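Local structure of Exo-beta-1,4-mannosidase (Rhizomucor miehei, 4LYP) at residues A[264-268]-A[278-282]; A[287-293]-A[332-338]. The protein probably hydrolyses terminal beta-1,4-linked mannose residues from manno-oligosaccharides as a glycoside hydrolase family 5 beta-mannosidase, and also has transglycosylation activity. All blocks are in the same frame, centred on the assembly; numbering follows the deposited sequence.

Contact 1. Residues A[264-268]-A[278-282]; sequences SAGLE and RAHDH
The backbone N of L267 and the imidazole of H280 meet through a buried water. Water 1 accepts from L267 N at 3.0 Å and lies 2.7 Å from H280 NE2, at the ring edge and in the ring plane, so the polar link between 264-268 and 278-282 is an indirect one. The remaining direct contacts are van der Waals packing over a small area. L267 places its branched end over A279: its CG swings anti to the backbone N (chi1 -154°), which carries CD2 to 3.7 Å and CD1 to 3.8 Å from A279 CB. The same CD2 reaches H280 CE1 at 3.9 Å, meeting the ring at a slant, while A279 CB sits above the centre of one imidazole face. A265 closes the other end of the patch, its CB 4.0 Å from A279 O, a buried carbonyl oxygen with no partner in the model. That carbonyl belongs to the last turn of helix 273-280. Just past the helix, D281 is the centre of an inverse gamma turn, and H282 folds back to give NE2-H to R278 O (2.7 Å, 167°), with R278 O in the plane of the imidazole but the donor above the carbonyl plane; a side chain thus satisfies one of the final carbonyls of the helix. The contact packs this helix end against the loop that leaves strand 262-264. F247 of helix 244-257 touches both A265 and A279, and H280 leans on T288 of strand 288-292 and L329 of helix 308-329.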
loop_
_atom_site.group_PDB
_atom_site.type_symbol
_atom_site.label_atom_id
_atom_site.label_comp_id
_atom_site.label_asym_id
_atom_site.label_seq_id
_atom_site.Cartn_x
_atom_site.Cartn_y
_atom_site.Cartn_z
ATOM N N SER A 264 6.527 -9.518 3.207
ATOM C CA SER A 264 7.016 -8.163 3.328
ATOM C C SER A 264 6.633 -7.500 4.646
ATOM O O SER A 264 5.648 -7.892 5.264
ATOM C CB SER A 264 6.299 -7.344 2.145
ATOM O OG SER A 264 6.554 -5.978 2.239
ATOM N N ALA A 265 7.435 -6.510 5.095
ATOM C CA ALA A 265 7.226 -5.836 6.348
ATOM C C ALA A 265 6.344 -4.608 6.272
ATOM O O ALA A 265 5.865 -4.149 7.308
ATOM C CB ALA A 265 8.566 -5.439 6.931
ATOM N N GLY A 266 6.181 -3.965 5.106
ATOM C CA GLY A 266 5.398 -2.717 4.961
ATOM C C GLY A 266 6.035 -1.471 5.487
ATOM O O GLY A 266 5.295 -0.492 5.756
ATOM N N LEU A 267 7.366 -1.449 5.658
ATOM C CA LEU A 267 7.998 -0.316 6.275
ATOM C C LEU A 267 8.125 0.897 5.360
ATOM O O LEU A 267 8.338 0.775 4.144
ATOM C CB LEU A 267 9.422 -0.698 6.706
ATOM C CG LEU A 267 10.001 0.084 7.853
ATOM C CD1 LEU A 267 9.379 -0.342 9.204
ATOM C CD2 LEU A 267 11.535 0.037 7.882
ATOM N N GLU A 268 8.101 2.072 6.009
ATOM C CA GLU A 268 8.410 3.348 5.279
ATOM C C GLU A 268 9.873 3.460 4.893
ATOM O O GLU A 268 10.230 4.084 3.901
ATOM C CB GLU A 268 8.071 4.538 6.136
ATOM C CG GLU A 268 6.570 4.756 6.446
ATOM C CD GLU A 268 6.406 5.553 7.733
ATOM O OE1 GLU A 268 6.049 6.722 7.720
ATOM O OE2 GLU A 268 6.687 4.956 8.829
ATOM N N ARG A 278 16.094 -3.478 11.412
ATOM C CA ARG A 278 15.202 -4.009 12.456
ATOM C C ARG A 278 13.938 -4.652 11.803
ATOM O O ARG A 278 13.438 -5.667 12.273
ATOM C CB ARG A 278 14.774 -2.865 13.364
ATOM C CG ARG A 278 13.705 -3.166 14.351
ATOM C CD ARG A 278 13.552 -2.115 15.440
ATOM N NE ARG A 278 13.222 -0.805 14.844
ATOM C CZ ARG A 278 13.404 0.376 15.421
ATOM N NH1 ARG A 278 13.860 0.446 16.691
ATOM N NH2 ARG A 278 13.130 1.533 14.730
ATOM N N ALA A 279 13.467 -4.049 10.703
ATOM C CA ALA A 279 12.302 -4.576 10.016
ATOM C C ALA A 279 12.659 -5.693 9.022
ATOM O O ALA A 279 11.906 -6.613 8.811
ATOM C CB ALA A 279 11.600 -3.452 9.210
ATOM N N HIS A 280 13.830 -5.532 8.338
ATOM C CA HIS A 280 14.090 -6.346 7.133
ATOM C C HIS A 280 15.098 -7.479 7.328
ATOM O O HIS A 280 15.102 -8.384 6.490
ATOM C CB HIS A 280 14.576 -5.449 6.005
ATOM C CG HIS A 280 13.555 -4.437 5.582
ATOM N ND1 HIS A 280 13.758 -3.101 5.617
ATOM C CD2 HIS A 280 12.325 -4.612 4.977
ATOM C CE1 HIS A 280 12.650 -2.461 5.146
ATOM N NE2 HIS A 280 11.804 -3.360 4.727
ATOM N N ASP A 281 15.958 -7.423 8.363
ATOM C CA ASP A 281 16.996 -8.445 8.490
ATOM C C ASP A 281 16.434 -9.655 9.241
ATOM O O ASP A 281 16.765 -9.910 10.401
ATOM C CB ASP A 281 18.231 -7.848 9.183
ATOM C CG ASP A 281 19.417 -8.796 9.196
ATOM O OD1 ASP A 281 19.402 -9.771 8.470
ATOM O OD2 ASP A 281 20.350 -8.510 9.944
ATOM N N HIS A 282 15.586 -10.399 8.562
ATOM C CA HIS A 282 14.922 -11.568 9.095
ATOM C C HIS A 282 14.811 -12.594 8.008
ATOM O O HIS A 282 14.541 -12.208 6.838
ATOM C CB HIS A 282 13.503 -11.256 9.632
ATOM C CG HIS A 282 13.529 -10.229 10.748
ATOM N ND1 HIS A 282 13.886 -10.526 12.009
ATOM C CD2 HIS A 282 13.337 -8.883 10.708
ATOM C CE1 HIS A 282 13.926 -9.418 12.746
ATOM N NE2 HIS A 282 13.588 -8.376 11.931
HETATM O O HOH W 1 9.151 -3.436 4.267
#

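Contact 2. Residues A[287-293]-A[332-338]; sequences YTTCHCW and PIVMEEF
Strands 288-292 and 333-338 pair in parallel, their axes 29° apart, and the register slips at E336, an extra residue that makes a beta bulge between the bridges T289-V334 and H291-E337. At the start of the pair P332 O is gripped twice by T288, from N at 2.8 Å and from OG1 at 2.9 Å, the two donors approaching from opposite faces of the carbonyl plane; a chi1 of 74°, with OG1 between backbone N and carbonyl carbon, makes the second bond possible. The bulge sends E336 and E337 to H291 together. E336 OE2 takes the H291 NE2 hydrogen on its anti lone pair (2.6 Å, 174°), at the ring edge and in its plane, and OE1 accepts from water 2 (2.8 Å), itself 2.7 Å from Y287 OH, which also hydrogen-bonds S232. E337 lies over the imidazole instead: its CG is 3.6 Å from the ring centroid, a CH-pi contact, and its carboxylate stacks nearly parallel to the ring. H291 is thereby fixed in both tilt and rotation, with ND1 bonded to E238. W293 NE1 points to E337 OE1 at 2.8 Å, though that oxygen is less surely placed, and the indole face covers the F338 backbone. On the opposite side of the sheet C290 and C292 pack on M335, C292 CB being 3.8 Å from its SD, against helix 308-329. These are neighbouring TIM-barrel strands; E337, with R97 on OE2, stands at the strand end where family 5 enzymes carry their nucleophile, consistent with that role, and W293 shares a guanidine site with E238 and E416.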
loop_
_atom_site.group_PDB
_atom_site.type_symbol
_atom_site.label_atom_id
_atom_site.label_comp_id
_atom_site.label_asym_id
_atom_site.label_seq_id
_atom_site.Cartn_x
_atom_site.Cartn_y
_atom_site.Cartn_z
ATOM N N TYR A 287 11.821 -9.326 0.979
ATOM C CA TYR A 287 12.226 -8.157 0.254
ATOM C C TYR A 287 11.971 -6.933 1.088
ATOM O O TYR A 287 11.357 -7.067 2.164
ATOM C CB TYR A 287 11.616 -8.020 -1.172
ATOM C CG TYR A 287 10.122 -7.769 -1.142
ATOM C CD1 TYR A 287 9.194 -8.807 -1.072
ATOM C CD2 TYR A 287 9.635 -6.453 -1.271
ATOM C CE1 TYR A 287 7.797 -8.574 -1.141
ATOM C CE2 TYR A 287 8.263 -6.178 -1.345
ATOM C CZ TYR A 287 7.375 -7.238 -1.268
ATOM O OH TYR A 287 6.002 -7.016 -1.335
ATOM N N THR A 288 12.464 -5.784 0.628
ATOM C CA THR A 288 12.400 -4.528 1.416
ATOM C C THR A 288 11.523 -3.508 0.719
ATOM O O THR A 288 11.343 -3.587 -0.508
ATOM C CB THR A 288 13.797 -4.005 1.732
ATOM O OG1 THR A 288 14.384 -3.432 0.542
ATOM C CG2 THR A 288 14.723 -5.140 2.228
ATOM N N THR A 289 11.021 -2.548 1.470
ATOM C CA THR A 289 10.173 -1.505 0.926
ATOM C C THR A 289 10.607 -0.185 1.474
ATOM O O THR A 289 11.240 -0.091 2.510
ATOM C CB THR A 289 8.695 -1.699 1.177
ATOM O OG1 THR A 289 8.393 -1.610 2.581
ATOM C CG2 THR A 289 8.175 -2.989 0.631
ATOM N N CYS A 290 10.180 0.893 0.757
ATOM C CA CYS A 290 10.220 2.238 1.276
ATOM C C CYS A 290 8.996 2.983 0.809
ATOM O O CYS A 290 8.364 2.618 -0.217
ATOM C CB CYS A 290 11.572 2.909 0.865
ATOM S SG CYS A 290 11.848 3.080 -0.892
ATOM N N HIS A 291 8.617 3.997 1.603
ATOM C CA HIS A 291 7.494 4.887 1.286
ATOM C C HIS A 291 8.064 6.272 1.400
ATOM O O HIS A 291 8.645 6.643 2.431
ATOM C CB HIS A 291 6.398 4.794 2.339
ATOM C CG HIS A 291 5.714 3.459 2.499
ATOM N ND1 HIS A 291 4.646 3.274 3.320
ATOM C CD2 HIS A 291 5.979 2.248 1.939
ATOM C CE1 HIS A 291 4.266 1.993 3.278
ATOM N NE2 HIS A 291 5.050 1.352 2.463
ATOM N N CYS A 292 7.935 7.130 0.348
ATOM C CA CYS A 292 8.538 8.449 0.361
ATOM C C CYS A 292 7.446 9.521 0.309
ATOM O O CYS A 292 6.668 9.571 -0.696
ATOM C CB CYS A 292 9.471 8.593 -0.855
ATOM S SG CYS A 292 10.291 10.242 -0.829
ATOM N N TRP A 293 7.362 10.347 1.359
ATOM C CA TRP A 293 6.269 11.326 1.539
ATOM C C TRP A 293 6.744 12.704 1.850
ATOM O O TRP A 293 6.761 13.136 2.996
ATOM C CB TRP A 293 5.284 10.796 2.580
ATOM C CG TRP A 293 4.500 9.621 2.072
ATOM C CD1 TRP A 293 4.516 8.323 2.462
ATOM C CD2 TRP A 293 3.568 9.726 0.980
ATOM N NE1 TRP A 293 3.653 7.557 1.647
ATOM C CE2 TRP A 293 3.080 8.438 0.755
ATOM C CE3 TRP A 293 3.114 10.797 0.178
ATOM C CZ2 TRP A 293 2.101 8.197 -0.213
ATOM C CZ3 TRP A 293 2.185 10.564 -0.794
ATOM C CH2 TRP A 293 1.712 9.256 -1.009
ATOM N N PRO A 332 15.838 -7.489 -2.585
ATOM C CA PRO A 332 15.245 -6.429 -3.469
ATOM C C PRO A 332 14.622 -5.321 -2.700
ATOM O O PRO A 332 14.267 -5.462 -1.518
ATOM C CB PRO A 332 14.183 -7.223 -4.263
ATOM C CG PRO A 332 14.598 -8.645 -4.187
ATOM C CD PRO A 332 15.210 -8.797 -2.820
ATOM N N ILE A 333 14.353 -4.215 -3.399
ATOM C CA ILE A 333 13.609 -3.085 -2.787
ATOM C C ILE A 333 12.597 -2.575 -3.768
ATOM O O ILE A 333 12.805 -2.508 -4.992
ATOM C CB ILE A 333 14.578 -1.955 -2.351
ATOM C CG1 ILE A 333 13.785 -0.871 -1.632
ATOM C CG2 ILE A 333 15.449 -1.430 -3.502
ATOM C CD1 ILE A 333 14.661 0.072 -0.832
ATOM N N VAL A 334 11.411 -2.248 -3.222
ATOM C CA VAL A 334 10.322 -1.621 -3.977
ATOM C C VAL A 334 9.942 -0.325 -3.226
ATOM O O VAL A 334 9.732 -0.327 -2.021
ATOM C CB VAL A 334 9.110 -2.554 -4.018
ATOM C CG1 VAL A 334 7.932 -1.891 -4.774
ATOM C CG2 VAL A 334 9.434 -3.902 -4.670
ATOM N N MET A 335 9.816 0.797 -3.984
ATOM C CA MET A 335 9.240 2.024 -3.387
ATOM C C MET A 335 7.720 1.899 -3.534
ATOM O O MET A 335 7.101 2.333 -4.549
ATOM C CB MET A 335 9.751 3.302 -4.041
ATOM C CG MET A 335 9.116 4.506 -3.395
ATOM S SD MET A 335 9.968 6.089 -3.731
ATOM C CE MET A 335 9.757 6.235 -5.467
ATOM N N GLU A 336 7.114 1.239 -2.548
ATOM C CA GLU A 336 5.734 0.769 -2.671
ATOM C C GLU A 336 4.721 1.884 -2.320
ATOM O O GLU A 336 3.522 1.618 -2.419
ATOM C CB GLU A 336 5.472 -0.485 -1.837
ATOM C CG GLU A 336 5.413 -0.190 -0.377
ATOM C CD GLU A 336 5.044 -1.370 0.498
ATOM O OE1 GLU A 336 4.824 -2.475 -0.062
ATOM O OE2 GLU A 336 4.964 -1.170 1.732
ATOM N N GLU A 337 5.194 3.053 -1.908
ATOM C CA GLU A 337 4.336 4.257 -1.835
ATOM C C GLU A 337 5.191 5.439 -2.169
ATOM O O GLU A 337 6.320 5.587 -1.647
ATOM C CB GLU A 337 3.785 4.549 -0.437
ATOM C CG GLU A 337 2.847 3.473 0.114
ATOM C CD GLU A 337 2.104 3.961 1.351
ATOM O OE1 GLU A 337 2.201 5.144 1.723
ATOM O OE2 GLU A 337 1.389 3.124 1.989
ATOM N N PHE A 338 4.603 6.395 -2.891
ATOM C CA PHE A 338 5.090 7.782 -2.978
ATOM C C PHE A 338 4.004 8.586 -3.620
ATOM O O PHE A 338 3.163 8.033 -4.361
ATOM C CB PHE A 338 6.422 7.909 -3.769
ATOM C CG PHE A 338 6.269 7.716 -5.241
ATOM C CD1 PHE A 338 6.118 6.452 -5.839
ATOM C CD2 PHE A 338 6.193 8.846 -6.068
ATOM C CE1 PHE A 338 5.899 6.312 -7.207
ATOM C CE2 PHE A 338 5.985 8.681 -7.455
ATOM C CZ PHE A 338 5.856 7.428 -8.012
HETATM O O HOH W 2 5.644 -4.374 -1.958
#

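Overall arrangement
Contact 1 precedes contact 2 in the chain, and their centres lie about 10 Å apart. Helix 273-280 is followed, after a short loop, by strand 288-292, so contact 1 joins a barrel strand's exit loop to its following helix, and contact 2 pairs the next two strands, bridged by helix 308-329. The two meet along one seam: E268 O to H291 N (2.8 Å) and L267 O to T289 OG1 (2.9 Å) are probable hydrogen bonds that tie the loop after strand 262-264 to strand 288-292. Contact 1 lies farther from the chain's centre than contact 2, whose far end opens on the guanidine site shared by W293, E238 and E416, the probable active site.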